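Local coordinates for FixK2 protein (Bradyrhizobium japonicum, PDB 4I2O), which probably acts as a DNA-binding transcription regulator of the CRP/FNR superfamily, associated with nitrogen fixation, at residues A[45-51]-A[104-110]. The protein carries 1 engineered substitution. Numbering follows the deposited sequence.
Sequences YRKDEEI and AEAIIDT
Y45 and T110 form an antiparallel hydrogen-bonded pair, Y45 N reaching T110 O at 2.8 Å and T110 N returning to Y45 O. The site illustrates how two sheets of a cyclic nucleotide-binding domain, a jelly-roll-like member of the cupin clan, are joined at a corner: the two antiparallel segments pair in one sheet, at Y45 and T110, and again in the other, at E50 and E105, with a turn between. The Y45 side chain, with CG beside the backbone N (chi1 -60°), lays one ring face against CG1 of I51, while its CB meets the methyl of A106. At R46 a type II turn begins and runs to E49; the carboxylate of E49 reaches back to R46 N, and the backbone bond E49 N to R46 O closes the turn. K47 N points at D109 OD1 (3.0 Å), nearly along the C-O axis, and K47 CG lies 3.4 Å from I107 O. D48 N donates to A106 O from a position tilted out of the carbonyl plane, and a water links D48 OD1 to I107 O. Pairing resumes where A106 N meets E49 O at 2.9 Å. E50 and E105 form a non-hydrogen-bonded antiparallel pair, E105 CG resting 3.8 Å from E50 CA; R70 on the adjoining strand bridges the carboxylates of D48 and E105, probably offsetting their like charges. An alanine in place of E105 would probably leave R70 without one of its two carboxylate mates and uncover E50 CA. Last comes I51, its N bonded to A104 O at 2.8 Å with an N-H...O angle of 164°.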
# COMPACT_ATOMS: atom_id res chain seq x y z
N TYR A 45 -12.88 12.22 20.30
CA TYR A 45 -12.52 13.32 19.40
C TYR A 45 -13.76 13.81 18.65
O TYR A 45 -14.57 12.97 18.20
CB TYR A 45 -11.50 12.83 18.36
CG TYR A 45 -10.21 12.32 19.03
CD1 TYR A 45 -9.15 13.20 19.32
CD2 TYR A 45 -10.10 10.99 19.46
CE1 TYR A 45 -7.98 12.73 19.96
CE2 TYR A 45 -8.97 10.53 20.12
CZ TYR A 45 -7.90 11.40 20.34
OH TYR A 45 -6.75 10.92 20.95
N ARG A 46 -13.86 15.15 18.47
CA ARG A 46 -14.92 15.78 17.68
C ARG A 46 -14.67 15.54 16.19
O ARG A 46 -13.52 15.31 15.75
CB ARG A 46 -15.00 17.32 17.92
CG ARG A 46 -15.58 17.75 19.26
CD ARG A 46 -15.33 19.24 19.53
NE ARG A 46 -15.62 19.58 20.93
CZ ARG A 46 -14.69 19.64 21.88
NH1 ARG A 46 -13.41 19.41 21.57
NH2 ARG A 46 -15.02 19.95 23.12
N LYS A 47 -15.75 15.56 15.42
CA LYS A 47 -15.67 15.57 13.95
C LYS A 47 -14.56 16.50 13.50
O LYS A 47 -14.45 17.64 14.01
CB LYS A 47 -17.03 16.00 13.38
CG LYS A 47 -17.07 16.28 11.88
CD LYS A 47 -18.53 16.20 11.39
CE LYS A 47 -18.68 16.79 10.00
NZ LYS A 47 -17.84 18.00 9.87
N ASP A 48 -13.70 15.98 12.63
CA ASP A 48 -12.55 16.69 12.06
C ASP A 48 -11.37 16.95 12.99
O ASP A 48 -10.40 17.57 12.58
CB ASP A 48 -12.96 18.03 11.39
CG ASP A 48 -13.85 17.85 10.17
OD1 ASP A 48 -13.75 16.85 9.43
OD2 ASP A 48 -14.67 18.75 9.92
N GLU A 49 -11.43 16.49 14.24
CA GLU A 49 -10.27 16.69 15.12
C GLU A 49 -9.15 15.72 14.73
O GLU A 49 -9.39 14.53 14.44
CB GLU A 49 -10.65 16.40 16.55
CG GLU A 49 -9.71 17.03 17.55
CD GLU A 49 -10.18 16.81 18.99
OE1 GLU A 49 -11.42 16.78 19.21
OE2 GLU A 49 -9.30 16.64 19.87
N GLU A 50 -7.92 16.23 14.74
CA GLU A 50 -6.75 15.40 14.41
C GLU A 50 -6.45 14.56 15.67
O GLU A 50 -6.48 15.08 16.80
CB GLU A 50 -5.55 16.28 14.13
CG GLU A 50 -4.32 15.44 13.76
CD GLU A 50 -3.13 16.26 13.27
OE1 GLU A 50 -2.27 16.60 14.09
OE2 GLU A 50 -3.05 16.54 12.06
N ILE A 51 -6.22 13.26 15.48
CA ILE A 51 -5.88 12.37 16.58
C ILE A 51 -4.35 12.33 16.68
O ILE A 51 -3.81 12.40 17.79
CB ILE A 51 -6.45 10.99 16.32
CG1 ILE A 51 -7.99 11.10 16.24
CG2 ILE A 51 -5.97 10.03 17.41
CD1 ILE A 51 -8.71 9.82 15.87
N ALA A 104 -4.20 11.07 11.19
CA ALA A 104 -5.48 10.40 11.44
C ALA A 104 -6.37 11.46 11.99
O ALA A 104 -5.92 12.26 12.84
CB ALA A 104 -5.34 9.25 12.51
N GLU A 105 -7.61 11.48 11.52
CA GLU A 105 -8.59 12.48 11.95
C GLU A 105 -9.91 11.81 12.16
O GLU A 105 -10.29 10.92 11.43
CB GLU A 105 -8.83 13.54 10.84
CG GLU A 105 -7.90 14.72 10.83
CD GLU A 105 -8.12 15.65 9.63
OE1 GLU A 105 -8.72 15.19 8.62
OE2 GLU A 105 -7.64 16.81 9.69
N ALA A 106 -10.67 12.29 13.15
CA ALA A 106 -12.03 11.80 13.33
C ALA A 106 -12.91 12.28 12.18
O ALA A 106 -12.90 13.46 11.86
CB ALA A 106 -12.63 12.29 14.66
N ILE A 107 -13.68 11.37 11.58
CA ILE A 107 -14.61 11.72 10.49
C ILE A 107 -15.90 12.29 11.07
O ILE A 107 -16.52 13.20 10.48
CB ILE A 107 -14.93 10.51 9.63
CG1 ILE A 107 -13.64 10.04 8.95
CG2 ILE A 107 -15.92 10.85 8.52
CD1 ILE A 107 -13.81 8.62 8.34
N ILE A 108 -16.28 11.74 12.23
CA ILE A 108 -17.49 12.18 12.99
C ILE A 108 -17.07 12.08 14.44
O ILE A 108 -16.02 11.54 14.73
CB ILE A 108 -18.70 11.23 12.74
CG1 ILE A 108 -18.29 9.75 12.84
CG2 ILE A 108 -19.33 11.51 11.34
CD1 ILE A 108 -19.48 8.77 12.79
N ASP A 109 -17.86 12.66 15.36
CA ASP A 109 -17.51 12.44 16.78
C ASP A 109 -17.19 10.96 17.03
O ASP A 109 -17.99 10.09 16.62
CB ASP A 109 -18.69 12.85 17.70
CG ASP A 109 -18.92 14.34 17.73
OD1 ASP A 109 -18.11 15.05 17.13
OD2 ASP A 109 -19.91 14.81 18.36
N THR A 110 -16.07 10.69 17.72
CA THR A 110 -15.54 9.31 17.81
C THR A 110 -15.03 9.05 19.21
O THR A 110 -14.39 9.94 19.81
CB THR A 110 -14.40 9.17 16.81
OG1 THR A 110 -14.98 9.18 15.49
CG2 THR A 110 -13.64 7.82 16.97
O HOH W 1 -15.48 14.81 8.59